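Local coordinates for 450aa long hypothetical fmu protein (Pyrococcus horikoshii, PDB 2YXL) that probably uses S-adenosylmethionine to methylate cytosine at carbon 5 in RNA, as its relatives in the RsmB/NOP methyltransferase family do, at residues A[151-154]-A[155-158]; A[160-163]-A[164-168]; A[167-170]-A[171-174]; A[174-177]-A[178-182]; A[391-394]-A[395-398]. All coordinates share one frame; numbering follows the deposited sequence.

Contact 1: A[151-154]-A[155-158]; sequences LEWK and YLAP
The ring of Tyr155 is met obliquely by Leu151, whose CD1 comes to 4.0 Å from CE1 of Tyr155, while the ring of Phe177 lies against it with the two planes about 5° apart. A second flat group, the Trp153 indole, is approached just as obliquely: CE3 of Trp153 is 4.3 Å from CD2 of Leu156. The same methyl of Leu156 also sits near the Trp153 carbonyl oxygen, and both residues pack on Leu66 of helix 47-75. Leu151 can reach the tyrosine because its CG stands anti to the backbone N (chi1 172°), which brings CD1 beside the Tyr155 ring. These side chains mark the last turn of helix 147-155, and its ending is a good example of how a helix is brought to a stop. Leu156 takes a left-handed conformation with positive phi, and N of Ala157 then turns back to O of Glu152 at 3.3 Å, on a lone pair in the carbonyl plane. A bond of this 6→1 span after a left-handed residue recalls the Schellman motif. From the same Glu152 an extended side chain runs across the turn, its CG 3.3 Å from O of Ala157 and its OE1 3.4 Å from CA of Pro158. The carboxylate is buried, and OE1 accepts a hydrogen bond from N of Ser159, the first residue of helix 159-169. Its negative charge thus lies at the start of the next helix, a setting that would probably favour the ionised form. Pro158 holds the N-cap position of that helix.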
# COMPACT_ATOMS: atom_id res chain seq x y z
N LEU A 151 22.04 10.22 -9.01
CA LEU A 151 21.32 8.96 -9.21
C LEU A 151 20.02 8.91 -8.40
O LEU A 151 18.98 8.52 -8.92
CB LEU A 151 22.22 7.77 -8.85
CG LEU A 151 21.65 6.36 -8.79
CD1 LEU A 151 21.51 5.74 -10.19
CD2 LEU A 151 22.52 5.48 -7.90
N GLU A 152 20.11 9.30 -7.13
CA GLU A 152 18.96 9.30 -6.23
C GLU A 152 17.85 10.25 -6.69
O GLU A 152 16.68 9.97 -6.48
CB GLU A 152 19.38 9.64 -4.79
CG GLU A 152 20.13 8.52 -4.07
CD GLU A 152 20.32 8.80 -2.59
OE1 GLU A 152 20.35 7.82 -1.81
OE2 GLU A 152 20.44 9.98 -2.20
N TRP A 153 18.25 11.35 -7.32
CA TRP A 153 17.29 12.33 -7.84
C TRP A 153 16.58 11.90 -9.13
O TRP A 153 15.47 12.35 -9.40
CB TRP A 153 17.95 13.70 -8.03
CG TRP A 153 17.95 14.54 -6.78
CD1 TRP A 153 19.01 14.80 -5.96
CD2 TRP A 153 16.82 15.22 -6.21
NE1 TRP A 153 18.62 15.60 -4.91
CE2 TRP A 153 17.28 15.88 -5.04
CE3 TRP A 153 15.47 15.35 -6.56
CZ2 TRP A 153 16.44 16.65 -4.23
CZ3 TRP A 153 14.64 16.11 -5.76
CH2 TRP A 153 15.13 16.75 -4.60
N LYS A 154 17.21 11.03 -9.92
CA LYS A 154 16.59 10.54 -11.15
C LYS A 154 15.52 9.48 -10.88
O LYS A 154 14.47 9.49 -11.52
CB LYS A 154 17.63 10.01 -12.14
CG LYS A 154 18.16 11.08 -13.10
CD LYS A 154 18.66 10.46 -14.40
CE LYS A 154 19.02 11.54 -15.42
NZ LYS A 154 19.44 10.96 -16.73
N TYR A 155 15.80 8.57 -9.95
CA TYR A 155 14.85 7.51 -9.63
C TYR A 155 13.92 7.86 -8.47
O TYR A 155 12.93 7.16 -8.24
CB TYR A 155 15.58 6.20 -9.31
CG TYR A 155 16.34 5.58 -10.48
CD1 TYR A 155 17.36 4.67 -10.25
CD2 TYR A 155 16.02 5.90 -11.80
CE1 TYR A 155 18.06 4.09 -11.30
CE2 TYR A 155 16.72 5.33 -12.86
CZ TYR A 155 17.74 4.42 -12.61
OH TYR A 155 18.44 3.85 -13.64
N LEU A 156 14.23 8.95 -7.77
CA LEU A 156 13.52 9.35 -6.55
C LEU A 156 13.50 8.21 -5.53
O LEU A 156 12.44 7.82 -5.03
CB LEU A 156 12.10 9.86 -6.87
CG LEU A 156 11.92 10.94 -7.95
CD1 LEU A 156 10.44 11.24 -8.19
CD2 LEU A 156 12.68 12.22 -7.63
N ALA A 157 14.68 7.67 -5.24
CA ALA A 157 14.83 6.49 -4.39
C ALA A 157 16.19 6.47 -3.70
O ALA A 157 17.16 7.02 -4.24
CB ALA A 157 14.63 5.22 -5.22
N PRO A 158 16.29 5.84 -2.51
CA PRO A 158 17.59 5.76 -1.84
C PRO A 158 18.54 4.82 -2.59
O PRO A 158 18.09 3.86 -3.22
CB PRO A 158 17.25 5.20 -0.46
CG PRO A 158 15.98 4.46 -0.66
CD PRO A 158 15.22 5.19 -1.73

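Contact 2: A[160-163]-A[164-168]; sequences WLIE and RVKGI
N of Val165 donates to O of Leu161 over 2.8 Å, the shortest of four successive i to i+4 bonds here, with the donor nearly in line with the carbonyl. The same pair meets through side chains. CD2 of Leu161 lies 3.8 Å from CG2 of Val165 as the two cross at a slant, and that valine methyl, beside its own backbone N, is also 3.3 Å from O of Leu161. This is the buried flank of helix 159-169, an amphipathic helix. Val165 continues inward onto Phe176 and Phe177 of helix 173-181, and Ile162 packs on Leu151 and Tyr155 of helix 147-155. A different flank carries Trp160 and Arg164. CB of Leu161 covers one face of the indole, 4.2 Å above its centre, whereas the guanidinium only comes near the ring: NH1 of Arg164 is 4.5 Å from CZ3 of Trp160, at an oblique slant. The arginine is directed mainly beyond its own helix. With CG anti to the backbone N (chi1 -161°) and the chain then bent at chi2 (72°), the group is carried to Glu358, which forms a salt bridge with NH1, and into a cation-pi contact with Phe393. On the outer, exposed side Lys166 lays its aliphatic stem past O of Ile162, with CG 3.7 Å from that oxygen. Its charged end stays 5.6 Å from OE2 of Glu163, measured at NZ of Lys166.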
# COMPACT_ATOMS: atom_id res chain seq x y z
N TRP A 160 20.62 2.47 -1.77
CA TRP A 160 20.59 1.04 -1.42
C TRP A 160 19.47 0.30 -2.14
O TRP A 160 19.64 -0.85 -2.54
CB TRP A 160 20.49 0.84 0.10
CG TRP A 160 19.10 1.00 0.67
CD1 TRP A 160 18.56 2.14 1.20
CD2 TRP A 160 18.08 -0.00 0.77
NE1 TRP A 160 17.27 1.91 1.62
CE2 TRP A 160 16.95 0.60 1.36
CE3 TRP A 160 18.02 -1.36 0.40
CZ2 TRP A 160 15.77 -0.11 1.61
CZ3 TRP A 160 16.84 -2.06 0.65
CH2 TRP A 160 15.73 -1.43 1.25
N LEU A 161 18.32 0.97 -2.29
CA LEU A 161 17.17 0.38 -2.97
C LEU A 161 17.44 0.28 -4.47
O LEU A 161 17.20 -0.77 -5.07
CB LEU A 161 15.90 1.22 -2.73
CG LEU A 161 14.55 0.52 -2.50
CD1 LEU A 161 13.42 1.39 -3.03
CD2 LEU A 161 14.45 -0.89 -3.08
N ILE A 162 17.94 1.37 -5.05
CA ILE A 162 18.33 1.40 -6.46
C ILE A 162 19.28 0.26 -6.79
O ILE A 162 19.11 -0.43 -7.80
CB ILE A 162 18.97 2.76 -6.84
CG1 ILE A 162 17.96 3.90 -6.67
CG2 ILE A 162 19.54 2.71 -8.26
CD1 ILE A 162 18.56 5.29 -6.77
N GLU A 163 20.27 0.07 -5.93
CA GLU A 163 21.25 -1.01 -6.08
C GLU A 163 20.57 -2.38 -5.99
O GLU A 163 20.80 -3.25 -6.83
CB GLU A 163 22.34 -0.88 -5.01
CG GLU A 163 23.70 -1.47 -5.41
CD GLU A 163 24.35 -0.72 -6.57
OE1 GLU A 163 24.91 -1.39 -7.47
OE2 GLU A 163 24.31 0.53 -6.58
N ARG A 164 19.71 -2.54 -4.98
CA ARG A 164 19.00 -3.80 -4.74
C ARG A 164 18.04 -4.16 -5.88
O ARG A 164 17.91 -5.33 -6.23
CB ARG A 164 18.26 -3.74 -3.40
CG ARG A 164 17.86 -5.08 -2.81
CD ARG A 164 19.06 -5.87 -2.29
NE ARG A 164 18.64 -7.04 -1.53
CZ ARG A 164 18.57 -7.10 -0.20
NH1 ARG A 164 18.90 -6.04 0.54
NH2 ARG A 164 18.18 -8.22 0.39
N VAL A 165 17.38 -3.15 -6.46
CA VAL A 165 16.51 -3.36 -7.62
C VAL A 165 17.33 -3.75 -8.86
O VAL A 165 16.95 -4.66 -9.60
CB VAL A 165 15.61 -2.12 -7.91
CG1 VAL A 165 14.84 -2.29 -9.22
CG2 VAL A 165 14.64 -1.87 -6.76
N LYS A 166 18.48 -3.09 -9.05
CA LYS A 166 19.40 -3.43 -10.15
C LYS A 166 19.84 -4.89 -10.13
O LYS A 166 19.98 -5.51 -11.19
CB LYS A 166 20.62 -2.50 -10.17
CG LYS A 166 20.49 -1.32 -11.11
CD LYS A 166 21.71 -0.40 -11.03
CE LYS A 166 21.50 0.87 -11.85
NZ LYS A 166 22.63 1.84 -11.71
N GLY A 167 20.05 -5.43 -8.93
CA GLY A 167 20.41 -6.84 -8.77
C GLY A 167 19.29 -7.80 -9.12
O GLY A 167 19.53 -9.00 -9.28
N ILE A 168 18.07 -7.28 -9.23
CA ILE A 168 16.89 -8.09 -9.53
C ILE A 168 16.42 -7.90 -10.98
O ILE A 168 16.07 -8.87 -11.65
CB ILE A 168 15.73 -7.80 -8.53
CG1 ILE A 168 16.18 -8.06 -7.09
CG2 ILE A 168 14.49 -8.63 -8.87
CD1 ILE A 168 15.24 -7.52 -6.03

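Contact 3: A[167-170]-A[171-174]; sequences GILG and DETE
Starting at CB, the side chain of Glu172 rests 4.0 Å from CB of Leu169 and 3.7 Å from O of Leu169, then runs out extended through CG to its carboxylate. CG stands beside the backbone N, anti to the carbonyl carbon (chi1 -69°), and the chain crosses the leucine at about a right angle. OE1 at the tip lies 4.0 Å from CD2 of Leu169, but its polar partners are His434, by a hydrogen bond, and Arg435, by a salt bridge. The backbone beneath folds as two overlapping turns. Glu172 N reaches O of Leu169 at 3.2 Å, closing a type II' turn with Gly170 at its second position. The positive phi there favours glycine, and a CB would clash with N of Asp171. One residue on, N of Thr173 bonds to O of Gly170, again at 3.2 Å, closing a type I turn. That oxygen is gripped twice, since OG1 of Thr173 donates to it at 2.7 Å from the same face of its plane as the amide. OG1 comes there because it stands beside its own backbone N (chi1 -54°). A valine in place of Thr173 would lack the hydroxyl, so that Gly170 O would probably be held by the amide alone and the turn would be less firmly fixed. The turn bends the chain sharply from helix 159-169 into helix 173-181: Thr173 packs back on Val165 and Lys166 of the first, and Leu169 leans on His434 and Arg435 of helix 433-436.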
# COMPACT_ATOMS: atom_id res chain seq x y z
N GLY A 167 20.05 -5.43 -8.93
CA GLY A 167 20.41 -6.84 -8.77
C GLY A 167 19.29 -7.80 -9.12
O GLY A 167 19.53 -9.00 -9.28
N ILE A 168 18.07 -7.28 -9.23
CA ILE A 168 16.89 -8.09 -9.53
C ILE A 168 16.42 -7.90 -10.98
O ILE A 168 16.07 -8.87 -11.65
CB ILE A 168 15.73 -7.80 -8.53
CG1 ILE A 168 16.18 -8.06 -7.09
CG2 ILE A 168 14.49 -8.63 -8.87
CD1 ILE A 168 15.24 -7.52 -6.03
N LEU A 169 16.41 -6.65 -11.45
CA LEU A 169 15.82 -6.33 -12.75
C LEU A 169 16.82 -5.96 -13.86
O LEU A 169 16.51 -6.10 -15.04
CB LEU A 169 14.76 -5.24 -12.61
CG LEU A 169 13.45 -5.63 -11.90
CD1 LEU A 169 12.57 -4.42 -11.71
CD2 LEU A 169 12.71 -6.73 -12.66
N GLY A 170 17.99 -5.47 -13.46
CA GLY A 170 19.04 -5.08 -14.40
C GLY A 170 18.63 -3.97 -15.35
O GLY A 170 18.44 -2.83 -14.92
N ASP A 171 18.48 -4.31 -16.62
CA ASP A 171 18.09 -3.36 -17.67
C ASP A 171 16.73 -2.71 -17.42
O ASP A 171 16.48 -1.58 -17.86
CB ASP A 171 18.06 -4.06 -19.04
CG ASP A 171 19.44 -4.47 -19.52
OD1 ASP A 171 19.53 -5.05 -20.63
OD2 ASP A 171 20.44 -4.21 -18.82
N GLU A 172 15.86 -3.42 -16.70
CA GLU A 172 14.49 -2.97 -16.45
C GLU A 172 14.36 -2.03 -15.24
O GLU A 172 13.26 -1.56 -14.95
CB GLU A 172 13.56 -4.17 -16.30
CG GLU A 172 13.34 -4.95 -17.60
CD GLU A 172 12.41 -6.15 -17.44
OE1 GLU A 172 11.64 -6.20 -16.46
OE2 GLU A 172 12.46 -7.05 -18.30
N THR A 173 15.47 -1.76 -14.56
CA THR A 173 15.47 -0.93 -13.35
C THR A 173 14.88 0.46 -13.57
O THR A 173 14.07 0.93 -12.77
CB THR A 173 16.89 -0.82 -12.73
OG1 THR A 173 17.42 -2.13 -12.51
CG2 THR A 173 16.87 -0.07 -11.41
N GLU A 174 15.28 1.11 -14.67
CA GLU A 174 14.78 2.45 -15.00
C GLU A 174 13.27 2.45 -15.24
O GLU A 174 12.56 3.32 -14.73
CB GLU A 174 15.52 3.01 -16.22
CG GLU A 174 15.22 4.48 -16.51
CD GLU A 174 16.12 5.08 -17.59
OE1 GLU A 174 16.42 6.29 -17.50
OE2 GLU A 174 16.52 4.36 -18.53

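Contact 4: A[174-177]-A[178-182]; sequences EDFF and RSVNK
This is a contact along one helix, 173-181, whose polar side carries a salt-bridge network and whose buried side carries two phenylalanines and a valine. At its charged centre, the guanidinium of Arg178 is used on a face and at an edge. Glu174 lies over one face, with CG 3.4 Å above the plane of the Arg178 group, and its carboxylate is turned only 30° from that plane; the ion pair from OE1 of Glu174 to NH1 of Arg178 is long, at 3.6 Å. Asp175 comes to the edge instead: NH2 of Arg178 donates to OD1 of Asp175 at 2.9 Å, almost in the guanidinium plane but from above the carboxylate, and NE adds a weak bond to the same oxygen. A bend at chi3 (-79°) folds the arginine back to meet both acids. Spacings of three and four residues put these groups on one side of the helix, an i, i+3 and i, i+4 network on a helix that follows helix 159-169. Replacing Asp175 by an alanine would remove the carboxylate and would probably leave the guanidinium edge without its closest acid, with only the long pair to Glu174 among these acids to steady it. Toward the core, CG1 of Val180 sits over one face of the Phe176 ring, 4.2 Å from CZ, and CG2 of Val180 lies 4.1 Å from CD2 of Phe177. The carbonyl oxygen of Phe176 takes two donors, N of Val180 at 3.1 Å and OG of Ser179 at 2.7 Å.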
# COMPACT_ATOMS: atom_id res chain seq x y z
N GLU A 174 15.28 1.11 -14.67
CA GLU A 174 14.78 2.45 -15.00
C GLU A 174 13.27 2.45 -15.24
O GLU A 174 12.56 3.32 -14.73
CB GLU A 174 15.52 3.01 -16.22
CG GLU A 174 15.22 4.48 -16.51
CD GLU A 174 16.12 5.08 -17.59
OE1 GLU A 174 16.42 6.29 -17.50
OE2 GLU A 174 16.52 4.36 -18.53
N ASP A 175 12.78 1.46 -15.98
CA ASP A 175 11.35 1.33 -16.26
C ASP A 175 10.53 1.07 -15.00
O ASP A 175 9.42 1.60 -14.86
CB ASP A 175 11.10 0.23 -17.30
CG ASP A 175 11.48 0.65 -18.71
OD1 ASP A 175 11.28 1.83 -19.06
OD2 ASP A 175 11.97 -0.21 -19.47
N PHE A 176 11.08 0.26 -14.09
CA PHE A 176 10.45 -0.02 -12.81
C PHE A 176 10.21 1.26 -12.02
O PHE A 176 9.10 1.51 -11.55
CB PHE A 176 11.29 -0.99 -11.98
CG PHE A 176 10.82 -1.14 -10.55
CD1 PHE A 176 11.42 -0.42 -9.52
CD2 PHE A 176 9.77 -2.01 -10.24
CE1 PHE A 176 10.98 -0.55 -8.21
CE2 PHE A 176 9.33 -2.15 -8.92
CZ PHE A 176 9.94 -1.42 -7.91
N PHE A 177 11.26 2.07 -11.88
CA PHE A 177 11.14 3.32 -11.15
C PHE A 177 10.26 4.34 -11.86
O PHE A 177 9.55 5.10 -11.21
CB PHE A 177 12.51 3.90 -10.78
CG PHE A 177 13.17 3.18 -9.63
CD1 PHE A 177 14.25 2.34 -9.85
CD2 PHE A 177 12.69 3.33 -8.34
CE1 PHE A 177 14.86 1.66 -8.79
CE2 PHE A 177 13.28 2.66 -7.27
CZ PHE A 177 14.37 1.82 -7.50
N ARG A 178 10.27 4.33 -13.19
CA ARG A 178 9.32 5.12 -13.97
C ARG A 178 7.87 4.77 -13.63
O ARG A 178 7.07 5.65 -13.35
CB ARG A 178 9.59 5.01 -15.47
CG ARG A 178 10.57 6.05 -15.99
CD ARG A 178 10.46 6.23 -17.49
NE ARG A 178 11.14 5.16 -18.23
CZ ARG A 178 12.35 5.27 -18.77
NH1 ARG A 178 13.03 6.41 -18.68
NH2 ARG A 178 12.88 4.23 -19.42
N SER A 179 7.55 3.47 -13.64
CA SER A 179 6.20 3.01 -13.32
C SER A 179 5.74 3.29 -11.88
O SER A 179 4.55 3.50 -11.65
CB SER A 179 6.04 1.52 -13.64
OG SER A 179 6.83 0.72 -12.77
N VAL A 180 6.67 3.29 -10.93
CA VAL A 180 6.32 3.64 -9.54
C VAL A 180 6.42 5.15 -9.26
O VAL A 180 6.09 5.61 -8.17
CB VAL A 180 7.11 2.81 -8.47
CG1 VAL A 180 6.82 1.32 -8.61
CG2 VAL A 180 8.61 3.10 -8.52
N ASN A 181 6.85 5.91 -10.27
CA ASN A 181 6.93 7.37 -10.17
C ASN A 181 5.81 8.13 -10.89
O ASN A 181 5.67 9.34 -10.69
CB ASN A 181 8.30 7.88 -10.64
CG ASN A 181 9.41 7.56 -9.65
OD1 ASN A 181 9.15 7.22 -8.49
ND2 ASN A 181 10.65 7.68 -10.10
N LYS A 182 5.03 7.44 -11.72
CA LYS A 182 4.01 8.10 -12.54
C LYS A 182 2.75 8.52 -11.77
O LYS A 182 2.31 7.83 -10.85
CB LYS A 182 3.64 7.27 -13.80
CG LYS A 182 3.23 5.82 -13.56
CD LYS A 182 2.79 5.13 -14.86
CE LYS A 182 2.84 3.60 -14.77
NZ LYS A 182 1.93 3.00 -13.74

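Contact 5: A[391-394]-A[395-398]; sequences SIFK and EENE
The backbone makes a type I turn, with N of Asn397 returning to O of Lys394 at 3.0 Å and Glu395 and Glu396 at its two corners. Just before it comes an ST turn, in which OG of Ser391 accepts from N of Phe393 at 3.2 Å. Both lie in the loop between strand 383-389 and helix 398-407 of the Rossmann-like methyltransferase fold, directly after Cys390, the predicted nucleophile. OG of Ser391, anti to its own backbone nitrogen (chi1 169°), also donates to OE2 of Glu396 over 2.7 Å, arriving from well above the carboxylate plane. One hydroxyl therefore ties the start of the loop to its far side, and Thr341 bonds to both OG and OE2. The same carboxylate oxygen lies at the edge of the Phe393 ring, 3.3 Å from CD1 of Phe393. Phe393 and Glu396 run side by side in the same direction, with ring and carboxylate planes 30° apart. Farther along, the aliphatic part of Lys394 crosses Glu398 at a slant, CG of Lys394 being 3.9 Å from OE2 of Glu398; OE1 of Glu398 is held by Arg430 and by N of Phe424. A water accepts from N of Lys394 at 2.9 Å and donates to OE2 of Glu395 at 2.8 Å.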
# COMPACT_ATOMS: atom_id res chain seq x y z
N SER A 391 6.08 -8.03 -2.07
CA SER A 391 7.47 -7.62 -2.03
C SER A 391 8.17 -8.07 -3.31
O SER A 391 7.79 -9.08 -3.91
CB SER A 391 8.17 -8.23 -0.81
OG SER A 391 9.57 -8.05 -0.88
N ILE A 392 9.19 -7.33 -3.72
CA ILE A 392 9.95 -7.66 -4.92
C ILE A 392 11.27 -8.36 -4.61
O ILE A 392 11.98 -8.79 -5.53
CB ILE A 392 10.20 -6.42 -5.81
CG1 ILE A 392 10.91 -5.32 -5.01
CG2 ILE A 392 8.89 -5.93 -6.43
CD1 ILE A 392 11.74 -4.37 -5.86
N PHE A 393 11.60 -8.46 -3.33
CA PHE A 393 12.88 -9.02 -2.90
C PHE A 393 12.89 -10.55 -2.94
O PHE A 393 11.94 -11.19 -2.49
CB PHE A 393 13.25 -8.54 -1.50
CG PHE A 393 13.37 -7.04 -1.38
CD1 PHE A 393 12.69 -6.36 -0.38
CD2 PHE A 393 14.17 -6.32 -2.26
CE1 PHE A 393 12.80 -4.97 -0.25
CE2 PHE A 393 14.28 -4.93 -2.14
CZ PHE A 393 13.60 -4.26 -1.13
N LYS A 394 13.97 -11.11 -3.48
CA LYS A 394 14.14 -12.56 -3.55
C LYS A 394 14.18 -13.19 -2.16
O LYS A 394 13.69 -14.30 -1.97
CB LYS A 394 15.41 -12.92 -4.33
CG LYS A 394 15.31 -12.69 -5.83
CD LYS A 394 16.67 -12.78 -6.50
CE LYS A 394 16.60 -12.36 -7.96
NZ LYS A 394 17.95 -12.27 -8.58
N GLU A 395 14.75 -12.47 -1.19
CA GLU A 395 14.87 -12.93 0.20
C GLU A 395 13.53 -13.31 0.84
O GLU A 395 13.48 -14.22 1.66
CB GLU A 395 15.56 -11.87 1.06
CG GLU A 395 17.08 -12.04 1.18
CD GLU A 395 17.83 -11.77 -0.12
OE1 GLU A 395 18.96 -12.27 -0.26
OE2 GLU A 395 17.29 -11.06 -1.01
N GLU A 396 12.47 -12.60 0.47
CA GLU A 396 11.14 -12.84 1.01
C GLU A 396 10.35 -13.82 0.16
O GLU A 396 9.32 -14.34 0.59
CB GLU A 396 10.38 -11.53 1.11
CG GLU A 396 10.81 -10.64 2.25
CD GLU A 396 10.26 -9.24 2.12
OE1 GLU A 396 9.18 -8.97 2.69
OE2 GLU A 396 10.88 -8.41 1.42
N ASN A 397 10.85 -14.08 -1.05
CA ASN A 397 10.11 -14.82 -2.05
C ASN A 397 10.75 -16.15 -2.46
O ASN A 397 10.52 -17.17 -1.80
CB ASN A 397 9.87 -13.93 -3.28
CG ASN A 397 9.05 -12.69 -2.95
OD1 ASN A 397 9.25 -11.63 -3.53
ND2 ASN A 397 8.11 -12.83 -2.02
N GLU A 398 11.55 -16.13 -3.53
CA GLU A 398 12.17 -17.35 -4.08
C GLU A 398 13.07 -18.06 -3.08
O GLU A 398 13.13 -19.30 -3.06
CB GLU A 398 12.94 -17.03 -5.37
CG GLU A 398 12.06 -16.78 -6.60
CD GLU A 398 11.62 -15.33 -6.75
OE1 GLU A 398 11.06 -14.99 -7.82
OE2 GLU A 398 11.84 -14.52 -5.83
O HOH W 1 16.36 -9.52 -3.15

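Overall arrangement
Contacts 1 to 4 follow one another through three consecutive helices, and their side chains meet in a common core. Ile162 of contact 2 packs on Tyr155 of contact 1 (CG2 to CD1 3.5 Å), Ala157 of contact 1 touches Phe177 of contact 4, and contacts 2 and 3 have centres only 7 Å apart. Contact 5 comes from the catalytic domain and joins this bundle through Ile392, which meets Phe176, and through a long, weak ion pair between Arg164 and Glu395. It lies nearest the predicted active site: the side chain of Ser391 is about 6 Å from that of Cys390, the predicted nucleophile, and the side chain of Glu396 about 10 Å from bound sinefungin. The side chain of Phe176 is about 11 Å from that of Cys390.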